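Local coordinates for protein cellulase CEL9M (Clostridium cellulolyticum, PDB 1IA6) that probably hydrolyses internal beta-1,4-glucosidic linkages of cellulose and related glucans, as a family 9 glycoside hydrolase, at residues S112-Y117 with L142-P147; P150-L155 with T207-D212; S202-T207 with M254-M259. All coordinates share one frame; numbering follows the deposited sequence.

Interaction 1: residues S112-Y117 with L142-P147; sequences STTFYY and LYKADP
Y117 carries CG between its own backbone N and carbonyl carbon (chi1 63°), which places its ring beside strand 143-145, where Y143 CB lies over one face, 3.4 Å from Y117 CE1; Y143 sets its own CG anti to its carbonyl carbon (chi1 -56°), and the two side chains cross. The motif is an antiparallel strand pair, 115-119 with 143-145, the latter an outer strand of the small three-stranded sheet beside the alpha-helical barrel of this family 9 enzyme. The register rests on three backbone bonds. F115 and A145 form a hydrogen-bonded pair, F115 N to A145 O at 3.0 Å and A145 N to F115 O at 2.7 Å; Y116 and K144 form the adjacent non-hydrogen-bonded pair; Y117 N then reaches Y143 O at 3.1 Å. The short axes are inclined at 145°, a clear departure from exact antiparallelism.

The two faces of the sheet differ. On one, Y116 and K144 run side by side and point the same way, with K144 CB 3.6 Å from Y116 CD1 and K144 CD beside Y116 CE1, so the lysine packs through its methylenes. On the other, F115 and A145 rest on L155 of helix 152-169. The Y117 hydroxyl bonds to N199 N and to a water in the plane of its ring; this water also donates to K144 O, 3.3 Å away. Beyond the paired residues, T113 O closes the contact, with a CA-H...O contact from D146 CA to T113 O at 3.3 Å and P147 CD touching the same oxygen at 3.4 Å.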
loop_
_atom_site.group_PDB
_atom_site.type_symbol
_atom_site.label_atom_id
_atom_site.label_comp_id
_atom_site.label_asym_id
_atom_site.label_seq_id
_atom_site.Cartn_x
_atom_site.Cartn_y
_atom_site.Cartn_z
ATOM N N SER A 112 -18.260 -6.184 17.394
ATOM C CA SER A 112 -18.210 -7.132 16.283
ATOM C C SER A 112 -18.830 -6.707 14.953
ATOM O O SER A 112 -18.476 -7.258 13.914
ATOM C CB SER A 112 -18.829 -8.467 16.710
ATOM O OG SER A 112 -20.224 -8.338 16.912
ATOM N N THR A 113 -19.741 -5.738 14.965
ATOM C CA THR A 113 -20.376 -5.323 13.719
ATOM C C THR A 113 -20.151 -3.871 13.301
ATOM O O THR A 113 -20.904 -3.336 12.487
ATOM C CB THR A 113 -21.899 -5.580 13.765
ATOM O OG1 THR A 113 -22.470 -4.863 14.865
ATOM C CG2 THR A 113 -22.185 -7.068 13.927
ATOM N N THR A 114 -19.115 -3.234 13.836
ATOM C CA THR A 114 -18.847 -1.844 13.483
ATOM C C THR A 114 -17.385 -1.612 13.138
ATOM O O THR A 114 -16.493 -2.162 13.781
ATOM C CB THR A 114 -19.212 -0.898 14.639
ATOM O OG1 THR A 114 -20.557 -1.154 15.059
ATOM C CG2 THR A 114 -19.088 0.558 14.193
ATOM N N PHE A 115 -17.145 -0.804 12.110
ATOM C CA PHE A 115 -15.782 -0.483 11.710
ATOM C C PHE A 115 -15.713 0.910 11.109
ATOM O O PHE A 115 -16.284 1.161 10.045
ATOM C CB PHE A 115 -15.255 -1.482 10.680
ATOM C CG PHE A 115 -13.812 -1.265 10.326
ATOM C CD1 PHE A 115 -12.814 -1.496 11.266
ATOM C CD2 PHE A 115 -13.451 -0.801 9.065
ATOM C CE1 PHE A 115 -11.471 -1.264 10.958
ATOM C CE2 PHE A 115 -12.110 -0.566 8.746
ATOM C CZ PHE A 115 -11.120 -0.797 9.694
ATOM N N TYR A 116 -15.021 1.812 11.802
ATOM C CA TYR A 116 -14.839 3.183 11.335
ATOM C C TYR A 116 -13.695 3.137 10.340
ATOM O O TYR A 116 -12.658 2.530 10.625
ATOM C CB TYR A 116 -14.481 4.088 12.511
ATOM C CG TYR A 116 -15.653 4.349 13.424
ATOM C CD1 TYR A 116 -16.601 5.318 13.104
ATOM C CD2 TYR A 116 -15.841 3.596 14.583
ATOM C CE1 TYR A 116 -17.712 5.537 13.915
ATOM C CE2 TYR A 116 -16.951 3.806 15.402
ATOM C CZ TYR A 116 -17.880 4.779 15.060
ATOM O OH TYR A 116 -18.982 4.997 15.855
ATOM N N TYR A 117 -13.860 3.771 9.179
ATOM C CA TYR A 117 -12.795 3.706 8.184
ATOM C C TYR A 117 -12.312 4.995 7.532
ATOM O O TYR A 117 -11.488 4.954 6.621
ATOM C CB TYR A 117 -13.151 2.666 7.115
ATOM C CG TYR A 117 -14.386 2.949 6.290
ATOM C CD1 TYR A 117 -14.358 3.874 5.248
ATOM C CD2 TYR A 117 -15.570 2.237 6.508
ATOM C CE1 TYR A 117 -15.475 4.077 4.432
ATOM C CE2 TYR A 117 -16.688 2.431 5.704
ATOM C CZ TYR A 117 -16.634 3.348 4.666
ATOM O OH TYR A 117 -17.728 3.518 3.853
ATOM N N LEU A 142 -15.958 10.559 9.496
ATOM C CA LEU A 142 -16.900 10.584 8.385
ATOM C C LEU A 142 -17.656 9.325 7.975
ATOM O O LEU A 142 -18.870 9.381 7.766
ATOM C CB LEU A 142 -16.200 11.172 7.156
ATOM C CG LEU A 142 -17.114 11.803 6.103
ATOM C CD1 LEU A 142 -17.946 12.912 6.751
ATOM C CD2 LEU A 142 -16.281 12.361 4.965
ATOM N N TYR A 143 -16.958 8.203 7.845
ATOM C CA TYR A 143 -17.609 6.966 7.424
ATOM C C TYR A 143 -17.344 5.773 8.335
ATOM O O TYR A 143 -16.285 5.655 8.956
ATOM C CB TYR A 143 -17.168 6.584 6.008
ATOM C CG TYR A 143 -17.403 7.631 4.943
ATOM C CD1 TYR A 143 -18.691 8.062 4.627
ATOM C CD2 TYR A 143 -16.333 8.170 4.225
ATOM C CE1 TYR A 143 -18.909 9.000 3.621
ATOM C CE2 TYR A 143 -16.540 9.111 3.216
ATOM C CZ TYR A 143 -17.831 9.520 2.921
ATOM O OH TYR A 143 -18.046 10.445 1.923
ATOM N N LYS A 144 -18.322 4.880 8.392
ATOM C CA LYS A 144 -18.212 3.670 9.185
ATOM C C LYS A 144 -19.050 2.595 8.512
ATOM O O LYS A 144 -20.042 2.893 7.847
ATOM C CB LYS A 144 -18.723 3.897 10.609
ATOM C CG LYS A 144 -20.222 4.097 10.716
ATOM C CD LYS A 144 -20.664 4.148 12.170
ATOM C CE LYS A 144 -22.156 4.389 12.282
ATOM N NZ LYS A 144 -22.573 4.498 13.705
ATOM N N ALA A 145 -18.633 1.348 8.672
ATOM C CA ALA A 145 -19.356 0.229 8.107
ATOM C C ALA A 145 -20.099 -0.456 9.244
ATOM O O ALA A 145 -19.589 -0.557 10.358
ATOM C CB ALA A 145 -18.386 -0.743 7.454
ATOM N N ASP A 146 -21.323 -0.886 8.965
ATOM C CA ASP A 146 -22.144 -1.595 9.937
ATOM C C ASP A 146 -23.171 -2.409 9.154
ATOM O O ASP A 146 -23.160 -2.400 7.925
ATOM C CB ASP A 146 -22.822 -0.617 10.911
ATOM C CG ASP A 146 -23.630 0.445 10.211
ATOM O OD1 ASP A 146 -24.422 0.104 9.312
ATOM O OD2 ASP A 146 -23.480 1.630 10.570
ATOM N N PRO A 147 -24.064 -3.134 9.844
ATOM C CA PRO A 147 -25.063 -3.941 9.133
ATOM C C PRO A 147 -25.879 -3.239 8.046
ATOM O O PRO A 147 -26.386 -3.895 7.140
ATOM C CB PRO A 147 -25.935 -4.474 10.267
ATOM C CG PRO A 147 -24.926 -4.682 11.352
ATOM C CD PRO A 147 -24.135 -3.386 11.293
HETATM O O HOH W 1 -19.887 2.305 4.634
#

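Interaction 2: residues P150-L155 with T207-D212. With CA (calcium ion), chain B.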
loop_
_atom_site.group_PDB
_atom_site.type_symbol
_atom_site.label_atom_id
_atom_site.label_comp_id
_atom_site.label_asym_id
_atom_site.label_seq_id
_atom_site.Cartn_x
_atom_site.Cartn_y
_atom_site.Cartn_z
ATOM N N PRO A 150 -22.599 -0.930 3.838
ATOM C CA PRO A 150 -21.563 -1.795 3.269
ATOM C C PRO A 150 -20.232 -1.117 2.955
ATOM O O PRO A 150 -20.170 0.082 2.684
ATOM C CB PRO A 150 -22.226 -2.334 2.007
ATOM C CG PRO A 150 -23.037 -1.164 1.561
ATOM C CD PRO A 150 -23.669 -0.685 2.853
ATOM N N ALA A 151 -19.174 -1.918 2.992
ATOM C CA ALA A 151 -17.821 -1.465 2.686
ATOM C C ALA A 151 -17.006 -2.743 2.536
ATOM O O ALA A 151 -15.933 -2.886 3.116
ATOM C CB ALA A 151 -17.274 -0.614 3.826
ATOM N N SER A 152 -17.538 -3.670 1.743
ATOM C CA SER A 152 -16.910 -4.968 1.522
ATOM C C SER A 152 -15.450 -4.933 1.094
ATOM O O SER A 152 -14.656 -5.769 1.531
ATOM C CB SER A 152 -17.713 -5.766 0.495
ATOM O OG SER A 152 -19.057 -5.910 0.913
ATOM N N ASP A 153 -15.093 -3.987 0.233
ATOM C CA ASP A 153 -13.713 -3.906 -0.224
ATOM C C ASP A 153 -12.784 -3.431 0.891
ATOM O O ASP A 153 -11.721 -4.017 1.114
ATOM C CB ASP A 153 -13.605 -3.003 -1.468
ATOM C CG ASP A 153 -14.232 -1.625 -1.271
ATOM O OD1 ASP A 153 -15.060 -1.450 -0.354
ATOM O OD2 ASP A 153 -13.903 -0.713 -2.056
ATOM N N ILE A 154 -13.190 -2.384 1.599
ATOM C CA ILE A 154 -12.391 -1.847 2.693
ATOM C C ILE A 154 -12.265 -2.870 3.821
ATOM O O ILE A 154 -11.172 -3.116 4.330
ATOM C CB ILE A 154 -13.020 -0.544 3.233
ATOM C CG1 ILE A 154 -12.980 0.524 2.136
ATOM C CG2 ILE A 154 -12.280 -0.066 4.488
ATOM C CD1 ILE A 154 -13.528 1.876 2.559
ATOM N N LEU A 155 -13.388 -3.473 4.195
ATOM C CA LEU A 155 -13.403 -4.466 5.261
ATOM C C LEU A 155 -12.520 -5.661 4.924
ATOM O O LEU A 155 -11.831 -6.190 5.795
ATOM C CB LEU A 155 -14.840 -4.937 5.518
ATOM C CG LEU A 155 -15.756 -3.913 6.191
ATOM C CD1 LEU A 155 -17.204 -4.396 6.166
ATOM C CD2 LEU A 155 -15.285 -3.690 7.621
ATOM N N THR A 207 -14.621 0.502 -7.345
ATOM C CA THR A 207 -15.475 -0.100 -8.361
ATOM C C THR A 207 -15.716 -1.596 -8.194
ATOM O O THR A 207 -16.570 -2.161 -8.876
ATOM C CB THR A 207 -14.874 0.103 -9.761
ATOM O OG1 THR A 207 -13.627 -0.601 -9.850
ATOM C CG2 THR A 207 -14.629 1.579 -10.029
ATOM N N SER A 208 -14.981 -2.240 -7.294
ATOM C CA SER A 208 -15.127 -3.683 -7.128
ATOM C C SER A 208 -14.868 -4.166 -5.712
ATOM O O SER A 208 -14.025 -3.611 -5.014
ATOM C CB SER A 208 -14.145 -4.387 -8.057
ATOM O OG SER A 208 -12.819 -4.015 -7.708
ATOM N N PHE A 209 -15.580 -5.212 -5.296
ATOM C CA PHE A 209 -15.366 -5.768 -3.963
ATOM C C PHE A 209 -15.193 -7.289 -3.989
ATOM O O PHE A 209 -14.679 -7.874 -3.038
ATOM C CB PHE A 209 -16.503 -5.365 -3.011
ATOM C CG PHE A 209 -17.849 -5.913 -3.390
ATOM C CD1 PHE A 209 -18.181 -7.233 -3.116
ATOM C CD2 PHE A 209 -18.784 -5.102 -4.026
ATOM C CE1 PHE A 209 -19.427 -7.743 -3.469
ATOM C CE2 PHE A 209 -20.034 -5.604 -4.384
ATOM C CZ PHE A 209 -20.353 -6.925 -4.105
ATOM N N GLY A 210 -15.606 -7.925 -5.081
ATOM C CA GLY A 210 -15.468 -9.370 -5.187
ATOM C C GLY A 210 -14.009 -9.790 -5.131
ATOM O O GLY A 210 -13.667 -10.847 -4.597
ATOM N N ASP A 211 -13.144 -8.955 -5.691
ATOM C CA ASP A 211 -11.713 -9.221 -5.690
ATOM C C ASP A 211 -11.181 -9.193 -4.256
ATOM O O ASP A 211 -10.414 -10.066 -3.845
ATOM C CB ASP A 211 -10.985 -8.178 -6.557
ATOM C CG ASP A 211 -11.343 -6.741 -6.186
ATOM O OD1 ASP A 211 -12.532 -6.455 -5.926
ATOM O OD2 ASP A 211 -10.436 -5.884 -6.175
ATOM N N ASP A 212 -11.600 -8.193 -3.490
ATOM C CA ASP A 212 -11.154 -8.059 -2.109
ATOM C C ASP A 212 -11.665 -9.193 -1.219
ATOM O O ASP A 212 -10.919 -9.732 -0.402
ATOM C CB ASP A 212 -11.595 -6.695 -1.579
ATOM C CG ASP A 212 -11.065 -5.563 -2.432
ATOM O OD1 ASP A 212 -9.876 -5.212 -2.289
ATOM O OD2 ASP A 212 -11.829 -5.046 -3.272
HETATM CA CA CA B . -11.635 -3.887 -5.358
HETATM O O HOH W 2 -12.032 -1.685 -4.511
HETATM O O HOH W 3 -9.523 -3.381 -4.267
#
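D212 OD2 is bound to the calcium ion at 2.4 Å, and D153 CB lies against it at 3.3 Å. The site is built on the N-terminal start of helix 210-224. S208 chelates the metal through its backbone O and its OG, the latter set between the backbone N and carbonyl carbon (chi1 61°). D211 binds through both carboxylate oxygens, unequally: OD2 at 2.5 Å and OD1 at 2.8 Å. Two waters and D257 O, from the loop before helix 260-271, bring the ligand atoms to eight.

Helix 152-169 takes part from the second shell. D153 OD2 accepts from one metal-bound water at 3.2 Å, while D153 OD1 is held by G198 N and, weakly, by I154 N. The other metal-bound water donates to D212 OD1 at 2.7 Å, so both oxygens of D212 serve the site. The helix starts also meet carbon to carbon, S152 CB on F209 CB at 3.7 Å.

The carboxylates of D153 and D212 come within 5.0 Å, OD2 to OD2, and E157 lies close to D212 OD1. Such a gathering of acidic groups would be repulsive by itself; the calcium ion probably offsets that charge, with helix 152-169 linked to the metal through the water on D153 OD2.

Interaction 3: residues S202-T207 with M254-M259. With CA (calcium ion), chain B; SO4 (sulfate ion), chain E.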
loop_
_atom_site.group_PDB
_atom_site.type_symbol
_atom_site.label_atom_id
_atom_site.label_comp_id
_atom_site.label_asym_id
_atom_site.label_seq_id
_atom_site.Cartn_x
_atom_site.Cartn_y
_atom_site.Cartn_z
ATOM N N SER A 202 -14.678 11.607 -3.491
ATOM C CA SER A 202 -14.280 11.594 -4.895
ATOM C C SER A 202 -12.799 11.257 -5.036
ATOM O O SER A 202 -12.280 11.140 -6.147
ATOM C CB SER A 202 -14.563 12.956 -5.537
ATOM O OG SER A 202 -13.794 13.975 -4.923
ATOM N N PHE A 203 -12.129 11.085 -3.904
ATOM C CA PHE A 203 -10.700 10.799 -3.884
ATOM C C PHE A 203 -10.383 9.338 -4.144
ATOM O O PHE A 203 -9.449 9.017 -4.877
ATOM C CB PHE A 203 -10.122 11.245 -2.542
ATOM C CG PHE A 203 -10.387 12.688 -2.240
ATOM C CD1 PHE A 203 -9.709 13.689 -2.928
ATOM C CD2 PHE A 203 -11.361 13.052 -1.319
ATOM C CE1 PHE A 203 -10.004 15.031 -2.708
ATOM C CE2 PHE A 203 -11.662 14.392 -1.093
ATOM C CZ PHE A 203 -10.981 15.382 -1.790
ATOM N N TYR A 204 -11.161 8.455 -3.535
ATOM C CA TYR A 204 -10.963 7.028 -3.726
ATOM C C TYR A 204 -12.280 6.368 -4.088
ATOM O O TYR A 204 -12.944 5.764 -3.249
ATOM C CB TYR A 204 -10.363 6.408 -2.463
ATOM C CG TYR A 204 -8.895 6.740 -2.305
ATOM C CD1 TYR A 204 -7.924 6.042 -3.023
ATOM C CD2 TYR A 204 -8.480 7.791 -1.485
ATOM C CE1 TYR A 204 -6.575 6.382 -2.934
ATOM C CE2 TYR A 204 -7.134 8.141 -1.387
ATOM C CZ TYR A 204 -6.188 7.432 -2.116
ATOM O OH TYR A 204 -4.858 7.768 -2.030
ATOM N N GLN A 205 -12.658 6.510 -5.353
ATOM C CA GLN A 205 -13.895 5.932 -5.857
ATOM C C GLN A 205 -13.665 4.476 -6.252
ATOM O O GLN A 205 -13.043 4.190 -7.275
ATOM C CB GLN A 205 -14.387 6.743 -7.054
ATOM C CG GLN A 205 -14.857 8.135 -6.667
ATOM C CD GLN A 205 -15.184 8.996 -7.866
ATOM O OE1 GLN A 205 -14.290 9.545 -8.516
ATOM N NE2 GLN A 205 -16.468 9.115 -8.172
ATOM N N ALA A 206 -14.174 3.561 -5.431
ATOM C CA ALA A 206 -14.003 2.131 -5.666
ATOM C C ALA A 206 -15.004 1.583 -6.674
ATOM O O ALA A 206 -16.106 2.115 -6.825
ATOM C CB ALA A 206 -14.118 1.376 -4.354
ATOM N N THR A 207 -14.621 0.502 -7.345
ATOM C CA THR A 207 -15.475 -0.100 -8.361
ATOM C C THR A 207 -15.716 -1.596 -8.194
ATOM O O THR A 207 -16.570 -2.161 -8.876
ATOM C CB THR A 207 -14.874 0.103 -9.761
ATOM O OG1 THR A 207 -13.627 -0.601 -9.850
ATOM C CG2 THR A 207 -14.629 1.579 -10.029
ATOM N N MET A 254 -2.213 -4.782 -9.842
ATOM C CA MET A 254 -2.558 -4.702 -8.434
ATOM C C MET A 254 -2.521 -3.255 -7.949
ATOM O O MET A 254 -1.528 -2.552 -8.136
ATOM C CB MET A 254 -1.574 -5.536 -7.611
ATOM C CG MET A 254 -1.681 -5.322 -6.107
ATOM S SD MET A 254 -0.520 -6.374 -5.211
ATOM C CE MET A 254 0.975 -5.415 -5.336
ATOM N N CYS A 255 -3.611 -2.814 -7.334
ATOM C CA CYS A 255 -3.689 -1.464 -6.787
ATOM C C CYS A 255 -4.839 -1.423 -5.787
ATOM O O CYS A 255 -5.579 -2.401 -5.650
ATOM C CB CYS A 255 -3.877 -0.421 -7.897
ATOM S SG CYS A 255 -5.354 -0.598 -8.909
ATOM N N TRP A 256 -4.993 -0.301 -5.094
ATOM C CA TRP A 256 -6.027 -0.200 -4.074
ATOM C C TRP A 256 -7.440 -0.576 -4.511
ATOM O O TRP A 256 -8.224 -1.054 -3.695
ATOM C CB TRP A 256 -6.035 1.203 -3.439
ATOM C CG TRP A 256 -6.256 2.334 -4.394
ATOM C CD1 TRP A 256 -5.298 3.067 -5.033
ATOM C CD2 TRP A 256 -7.517 2.852 -4.833
ATOM N NE1 TRP A 256 -5.886 4.012 -5.844
ATOM C CE2 TRP A 256 -7.247 3.899 -5.740
ATOM C CE3 TRP A 256 -8.852 2.530 -4.548
ATOM C CZ2 TRP A 256 -8.265 4.630 -6.369
ATOM C CZ3 TRP A 256 -9.863 3.254 -5.172
ATOM C CH2 TRP A 256 -9.561 4.293 -6.072
ATOM N N ASP A 257 -7.766 -0.388 -5.788
ATOM C CA ASP A 257 -9.112 -0.700 -6.271
ATOM C C ASP A 257 -9.251 -2.046 -6.973
ATOM O O ASP A 257 -10.334 -2.627 -6.993
ATOM C CB ASP A 257 -9.592 0.404 -7.226
ATOM C CG ASP A 257 -11.046 0.234 -7.641
ATOM O OD1 ASP A 257 -11.893 -0.002 -6.756
ATOM O OD2 ASP A 257 -11.347 0.350 -8.849
ATOM N N ASP A 258 -8.156 -2.542 -7.538
ATOM C CA ASP A 258 -8.184 -3.803 -8.276
ATOM C C ASP A 258 -7.240 -4.856 -7.703
ATOM O O ASP A 258 -6.022 -4.765 -7.851
ATOM C CB ASP A 258 -7.849 -3.521 -9.749
ATOM C CG ASP A 258 -7.823 -4.775 -10.607
ATOM O OD1 ASP A 258 -8.316 -5.831 -10.160
ATOM O OD2 ASP A 258 -7.310 -4.695 -11.740
ATOM N N MET A 259 -7.814 -5.858 -7.043
ATOM C CA MET A 259 -7.025 -6.929 -6.450
ATOM C C MET A 259 -7.308 -8.276 -7.107
ATOM O O MET A 259 -7.024 -9.323 -6.531
ATOM C CB MET A 259 -7.303 -7.018 -4.945
ATOM C CG MET A 259 -6.691 -5.883 -4.137
ATOM S SD MET A 259 -4.890 -5.911 -4.200
ATOM C CE MET A 259 -4.543 -7.184 -2.978
HETATM CA CA CA B . -11.635 -3.887 -5.358
HETATM S S SO4 E . -4.757 7.380 -7.447
HETATM O O1 SO4 E . -4.633 8.711 -6.813
HETATM O O2 SO4 E . -4.214 6.356 -6.536
HETATM O O3 SO4 E . -4.001 7.378 -8.718
HETATM O O4 SO4 E . -6.184 7.104 -7.726
HETATM O O HOH W 3 -9.523 -3.381 -4.267
HETATM O O HOH W 2 -12.032 -1.685 -4.511
#
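T207 and D257 make the tight polar end of this loop-to-loop contact. With CG anti to the backbone N (chi1 -173°), the D257 carboxylate takes two bonds from one residue, T207 N to OD1 at 2.8 Å (159° at the hydrogen) and T207 OG1 to OD2 at 2.7 Å. Both oxygens are met on their syn sides. The backbone O of D257 meanwhile binds the calcium ion at 2.4 Å, and its OD1 also accepts from a metal-bound water, so the same residue holds T207 and supplies a calcium ligand.

The apolar end is also closely packed: the edge of Y204 meets the face of W256 in a T-shaped stack, planes at 81°, with Y204 CD1 3.5 Å from W256 CE2. D257 CB covers the opposite face of the indole, displaced toward its rim.

The outer side is looser. The exposed Q205 approaches through its backbone, O being nearest, 3.7 Å from W256 CH2, and W256 NE1 donates at 3.0 Å to O2 of a sulfate, probably from the crystallisation liquor, which R308 also binds.

The Y204 hydroxyl hydrogen-bonds to D56 and the side chain touches P66, W256 packs on L65 of the same helix 64-80, A206 rests on D153 of helix 152-169, and loop 254-259 leads directly into helix 260-271.

Interactions 2 and 3 describe one calcium site from two directions: their centres lie 9 Å apart, they share T207, the metal and both of its waters, and S208 OG comes within 2.9 Å of D257 O, both being calcium ligands. D211 OD2 also lies 2.8 Å from M259 N, a probable hydrogen bond from loop to helix start. Interaction 1, centred 14 Å from interaction 2, reaches it by packing alone, Y117 CD1 meeting I154 CD1 at 3.5 Å and A145 CB meeting A151 CB; its Y117 side chain remains about 13 Å from the calcium. Interactions 1 and 3 do not touch. None of the three contains the predicted catalytic residues D401 and E410.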